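Local coordinates for protein pseudouridylate synthase RPUSD4, mitochondrial (Homo sapiens, PDB 5UBA) that isomerises uridine to pseudouridine in mitochondrial RNAs, including 16S ribosomal RNA, a modification required for assembly of that RNA into a functional mitochondrial ribosome, at residues V120-P125 and S185-E190; C211-D216 and L250-R255. One frame throughout, in Å; residues are numbered along the deposited sequence. Where two conformers were deposited one is given.

Contact 1. Residues V120-P125 and S185-E190; sequences VHVPMP and SSALVE
P123 sets the CG-CD edge of its pyrrolidine ring against A187 and V189 of strand 186-193, with CD 4.0 Å from A187 CB and CG 4.1 Å from V189 CG2. The contact lies at the last pair of the antiparallel strands 112-120 and 186-193, in the large mixed sheet of the RluA-type pseudouridine synthase domain. V120 and S186 form this non-hydrogen-bonded pair with their CA atoms 5.0 Å apart; the runs 120-123 and 185-189 lie 66° apart in direction, and the first chain leaves the sheet after V120. The departure is secured by one backbone bond, from H121 N to S185 O at 2.9 Å; the N-H stands above the plane of that carbonyl instead of lying within it. A water at H121 ND1 also reaches S185 O, by a weak bond. Beyond these the side-chain packing is largely apolar. The proline ring and V189 run antiparallel alongside one another, and V189 holds CG1 anti to its own nitrogen (chi1 -174°), which leaves CG2 as the branch that reaches the ring. Y177 and V179 of strand 175-182 also touch P123, burying the proline where the chain turns outward. V122, only partly covered, divides its two methyls along the strand: CG1 approaches A187 CB at 4.4 Å, while CG2 settles against the backbone, 3.5 Å from S186 O.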
loop_
_atom_site.group_PDB
_atom_site.type_symbol
_atom_site.label_atom_id
_atom_site.label_comp_id
_atom_site.label_asym_id
_atom_site.label_seq_id
_atom_site.Cartn_x
_atom_site.Cartn_y
_atom_site.Cartn_z
ATOM N N VAL A 120 8.349 -8.238 -8.962
ATOM C CA VAL A 120 9.473 -8.810 -9.669
ATOM C C VAL A 120 9.339 -10.322 -9.382
ATOM O O VAL A 120 9.212 -10.724 -8.226
ATOM C CB VAL A 120 10.781 -8.236 -9.086
ATOM C CG1 VAL A 120 12.002 -8.915 -9.699
ATOM C CG2 VAL A 120 10.814 -6.721 -9.248
ATOM N N HIS A 121 9.316 -11.141 -10.402
ATOM C CA HIS A 121 9.026 -12.558 -10.271
ATOM C C HIS A 121 7.545 -12.770 -10.041
ATOM O O HIS A 121 6.814 -11.885 -9.549
ATOM C CB HIS A 121 9.835 -13.283 -9.173
ATOM C CG HIS A 121 11.285 -12.916 -9.147
ATOM N ND1 HIS A 121 12.100 -13.020 -10.256
ATOM C CD2 HIS A 121 12.066 -12.439 -8.149
ATOM C CE1 HIS A 121 13.316 -12.614 -9.942
ATOM N NE2 HIS A 121 13.324 -12.252 -8.672
ATOM N N VAL A 122 7.115 -13.982 -10.352
ATOM C CA VAL A 122 5.703 -14.352 -10.339
ATOM C C VAL A 122 5.440 -15.265 -9.151
ATOM O O VAL A 122 6.048 -16.344 -9.049
ATOM C CB VAL A 122 5.320 -15.087 -11.638
ATOM C CG1 VAL A 122 3.841 -15.456 -11.644
ATOM C CG2 VAL A 122 5.691 -14.269 -12.874
ATOM N N PRO A 123 4.512 -14.891 -8.257
ATOM C CA PRO A 123 4.223 -15.725 -7.104
ATOM C C PRO A 123 3.834 -17.182 -7.460
ATOM O O PRO A 123 3.117 -17.402 -8.420
ATOM C CB PRO A 123 3.048 -15.015 -6.461
ATOM C CG PRO A 123 3.304 -13.575 -6.765
ATOM C CD PRO A 123 3.838 -13.575 -8.154
ATOM N N MET A 124 4.344 -18.112 -6.666
ATOM C CA MET A 124 4.026 -19.560 -6.804
ATOM C C MET A 124 3.624 -20.103 -5.426
ATOM O O MET A 124 4.414 -20.000 -4.497
ATOM C CB MET A 124 5.248 -20.303 -7.311
ATOM C CG MET A 124 5.055 -21.799 -7.586
ATOM S SD MET A 124 6.666 -22.450 -8.024
ATOM C CE MET A 124 7.063 -21.384 -9.401
ATOM N N PRO A 125 2.420 -20.666 -5.270
ATOM C CA PRO A 125 1.365 -20.711 -6.279
ATOM C C PRO A 125 0.849 -19.318 -6.650
ATOM O O PRO A 125 1.123 -18.358 -5.943
ATOM C CB PRO A 125 0.244 -21.480 -5.575
ATOM C CG PRO A 125 0.926 -22.282 -4.533
ATOM C CD PRO A 125 2.055 -21.415 -4.057
ATOM N N SER A 185 8.295 -13.150 -15.959
ATOM C CA SER A 185 9.212 -12.437 -15.081
ATOM C C SER A 185 8.602 -11.360 -14.180
ATOM O O SER A 185 9.278 -10.866 -13.297
ATOM C CB SER A 185 10.291 -11.798 -15.962
ATOM O OG SER A 185 9.719 -10.921 -16.912
ATOM N N SER A 186 7.365 -10.963 -14.433
ATOM C CA SER A 186 6.672 -9.912 -13.674
ATOM C C SER A 186 5.261 -10.360 -13.400
ATOM O O SER A 186 4.707 -11.166 -14.165
ATOM C CB SER A 186 6.576 -8.613 -14.498
ATOM O OG SER A 186 7.842 -8.145 -14.898
ATOM N N ALA A 187 4.638 -9.807 -12.352
ATOM C CA ALA A 187 3.225 -10.001 -12.138
ATOM C C ALA A 187 2.496 -8.766 -11.620
ATOM O O ALA A 187 3.100 -7.938 -10.948
ATOM C CB ALA A 187 2.992 -11.154 -11.200
ATOM N N LEU A 188 1.226 -8.638 -11.984
ATOM C CA LEU A 188 0.286 -7.737 -11.314
ATOM C C LEU A 188 -0.445 -8.603 -10.303
ATOM O O LEU A 188 -1.059 -9.618 -10.704
ATOM C CB LEU A 188 -0.692 -7.127 -12.308
ATOM C CG LEU A 188 -1.814 -6.273 -11.709
ATOM C CD1 LEU A 188 -1.268 -5.086 -10.923
ATOM C CD2 LEU A 188 -2.791 -5.824 -12.799
ATOM N N VAL A 189 -0.398 -8.219 -9.031
ATOM C CA VAL A 189 -0.894 -9.055 -7.948
ATOM C C VAL A 189 -1.893 -8.265 -7.106
ATOM O O VAL A 189 -1.596 -7.140 -6.699
ATOM C CB VAL A 189 0.243 -9.562 -7.034
ATOM C CG1 VAL A 189 -0.266 -10.550 -5.985
ATOM C CG2 VAL A 189 1.386 -10.175 -7.849
ATOM N N GLU A 190 -3.059 -8.869 -6.857
ATOM C CA GLU A 190 -4.040 -8.323 -5.923
ATOM C C GLU A 190 -3.753 -8.878 -4.539
ATOM O O GLU A 190 -3.567 -10.089 -4.362
ATOM C CB GLU A 190 -5.465 -8.673 -6.363
ATOM C CG GLU A 190 -6.560 -7.947 -5.575
ATOM C CD GLU A 190 -7.934 -7.933 -6.293
ATOM O OE1 GLU A 190 -8.626 -8.981 -6.149
ATOM O OE2 GLU A 190 -8.364 -6.923 -6.987
HETATM O O HOH W 1 11.422 -13.378 -12.678
#

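Contact 2. Residues C211-D216 and L250-R255; sequences CPILGD and LHLHAR
The carbonyl oxygen of L214 is approached by two N-H groups of H251, N at 3.0 Å and ND1 at 3.4 Å, both weak hydrogen bonds, and by L250 CA in a C-H···O contact. It projects from a type II beta turn, I213 to D216, which docks against L250 and H251, just ahead of strand 252-259, in the buried core of the pseudouridine synthase domain. G215 fits the turn because its backbone (phi 90°) would jam a CB against this same oxygen. Over one face of the H251 imidazole, L214 CD2 makes a CH-pi contact 3.7 Å from the ring centroid, almost on the ring normal, while the far nitrogen NE2 bonds to S282 OG. Replacing H251 by an alanine would probably leave S282 OG without this partner and L214 CD2 facing a gap where the ring had been. L252, whose side chain lies about 6 Å from that of D83, the active-site residue inferred by similarity, meets I213 CD1 through its own CD1. D216, salt-bridged to R202, runs next to L250. With I213 CG1 placed beside the backbone nitrogen (chi1 -62°), CG2 is turned to L250 CD1, a methyl that also touches D216 CB at 3.5 Å.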
loop_
_atom_site.group_PDB
_atom_site.type_symbol
_atom_site.label_atom_id
_atom_site.label_comp_id
_atom_site.label_asym_id
_atom_site.label_seq_id
_atom_site.Cartn_x
_atom_site.Cartn_y
_atom_site.Cartn_z
ATOM N N CYS A 211 9.062 -12.440 -4.186
ATOM C CA CYS A 211 8.508 -11.629 -5.252
ATOM C C CYS A 211 8.378 -10.197 -4.757
ATOM O O CYS A 211 7.265 -9.713 -4.554
ATOM C CB CYS A 211 7.153 -12.151 -5.722
ATOM S SG CYS A 211 7.201 -13.798 -6.493
ATOM N N PRO A 212 9.516 -9.508 -4.580
ATOM C CA PRO A 212 9.396 -8.145 -4.050
ATOM C C PRO A 212 8.654 -7.223 -4.997
ATOM O O PRO A 212 8.671 -7.380 -6.219
ATOM C CB PRO A 212 10.836 -7.683 -3.872
ATOM C CG PRO A 212 11.617 -8.532 -4.812
ATOM C CD PRO A 212 10.901 -9.849 -4.933
ATOM N N ILE A 213 7.993 -6.235 -4.419
ATOM C CA ILE A 213 7.324 -5.238 -5.239
ATOM C C ILE A 213 8.352 -4.444 -6.042
ATOM O O ILE A 213 9.441 -4.136 -5.528
ATOM C CB ILE A 213 6.484 -4.316 -4.330
ATOM C CG1 ILE A 213 5.399 -5.136 -3.611
ATOM C CG2 ILE A 213 5.864 -3.172 -5.109
ATOM C CD1 ILE A 213 4.553 -4.326 -2.677
ATOM N N LEU A 214 7.991 -4.100 -7.279
ATOM C CA LEU A 214 8.812 -3.269 -8.141
ATOM C C LEU A 214 9.074 -1.934 -7.436
ATOM O O LEU A 214 8.124 -1.280 -6.986
ATOM C CB LEU A 214 8.126 -3.010 -9.473
ATOM C CG LEU A 214 8.875 -2.134 -10.482
ATOM C CD1 LEU A 214 10.193 -2.755 -10.920
ATOM C CD2 LEU A 214 7.988 -1.897 -11.688
ATOM N N GLY A 215 10.342 -1.564 -7.308
ATOM C CA GLY A 215 10.702 -0.343 -6.618
ATOM C C GLY A 215 10.949 -0.490 -5.148
ATOM O O GLY A 215 11.249 0.484 -4.505
ATOM N N ASP A 216 10.821 -1.705 -4.603
ATOM C CA ASP A 216 11.033 -1.901 -3.180
ATOM C C ASP A 216 12.517 -2.121 -2.875
ATOM O O ASP A 216 12.952 -3.235 -2.631
ATOM C CB ASP A 216 10.185 -3.048 -2.620
ATOM C CG ASP A 216 10.050 -2.963 -1.125
ATOM O OD1 ASP A 216 10.865 -2.261 -0.472
ATOM O OD2 ASP A 216 9.075 -3.535 -0.587
ATOM N N LEU A 250 8.222 2.746 -5.541
ATOM C CA LEU A 250 7.395 1.589 -5.161
ATOM C C LEU A 250 6.099 1.574 -5.970
ATOM O O LEU A 250 5.540 2.623 -6.276
ATOM C CB LEU A 250 7.065 1.657 -3.683
ATOM C CG LEU A 250 6.498 0.381 -3.065
ATOM C CD1 LEU A 250 7.546 -0.727 -2.942
ATOM C CD2 LEU A 250 5.922 0.736 -1.707
ATOM N N HIS A 251 5.642 0.372 -6.346
ATOM C CA HIS A 251 4.405 0.155 -7.092
ATOM C C HIS A 251 3.415 -0.586 -6.198
ATOM O O HIS A 251 3.161 -1.781 -6.372
ATOM C CB HIS A 251 4.652 -0.624 -8.388
ATOM C CG HIS A 251 5.352 0.174 -9.446
ATOM N ND1 HIS A 251 6.617 0.689 -9.276
ATOM C CD2 HIS A 251 4.962 0.509 -10.689
ATOM C CE1 HIS A 251 6.968 1.329 -10.387
ATOM N NE2 HIS A 251 5.973 1.254 -11.245
ATOM N N LEU A 252 2.822 0.149 -5.266
ATOM C CA LEU A 252 1.826 -0.393 -4.316
ATOM C C LEU A 252 0.663 0.579 -4.183
ATOM O O LEU A 252 0.842 1.679 -3.658
ATOM C CB LEU A 252 2.464 -0.678 -2.968
ATOM C CG LEU A 252 1.532 -1.216 -1.867
ATOM C CD1 LEU A 252 0.921 -2.551 -2.281
ATOM C CD2 LEU A 252 2.276 -1.381 -0.558
ATOM N N HIS A 253 -0.494 0.174 -4.681
ATOM C CA HIS A 253 -1.685 1.009 -4.793
ATOM C C HIS A 253 -2.846 0.435 -3.965
ATOM O O HIS A 253 -3.202 -0.743 -4.123
ATOM C CB HIS A 253 -2.089 1.072 -6.255
ATOM C CG HIS A 253 -3.317 1.880 -6.522
ATOM N ND1 HIS A 253 -3.389 3.249 -6.297
ATOM C CD2 HIS A 253 -4.518 1.511 -7.020
ATOM C CE1 HIS A 253 -4.578 3.676 -6.678
ATOM N NE2 HIS A 253 -5.289 2.650 -7.110
ATOM N N ALA A 254 -3.439 1.295 -3.129
ATOM C CA ALA A 254 -4.665 0.951 -2.403
ATOM C C ALA A 254 -5.813 1.133 -3.397
ATOM O O ALA A 254 -6.292 2.246 -3.668
ATOM C CB ALA A 254 -4.821 1.842 -1.176
ATOM N N ARG A 255 -6.183 0.009 -4.007
ATOM C CA ARG A 255 -7.128 -0.037 -5.102
ATOM C C ARG A 255 -8.574 0.066 -4.679
ATOM O O ARG A 255 -9.388 0.695 -5.360
ATOM C CB ARG A 255 -6.914 -1.349 -5.874
ATOM C CG ARG A 255 -7.909 -1.622 -6.972
ATOM C CD ARG A 255 -7.773 -0.638 -8.087
ATOM N NE ARG A 255 -8.543 -1.075 -9.234
ATOM C CZ ARG A 255 -8.596 -0.420 -10.385
ATOM N NH1 ARG A 255 -7.924 0.717 -10.557
ATOM N NH2 ARG A 255 -9.324 -0.928 -11.387
#

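In the fold
After its N-terminal helix and first strands the chain passes D83, the probable active-site residue, then runs along strand 112-120 into segment 120-125. Contact 1 closes the excursion through strands 127-130 to 175-182, where the chain returns on strand 186-193. Helix 200-209 then leads to segment 211-216, and contact 2 closes a second loop, which carries the calcium-binding residues H217, S220, N223 and A226 and helix 232-238 before strand 252-259. The two loops follow in series, neither crossing. Strand 112-120 pairs antiparallel with both 186-193 and 252-259, linking the contacts through one sheet. They also meet directly: V120 N lies 2.9 Å from P212 O, a probable hydrogen bond, and C211 SG packs against V122 and P123.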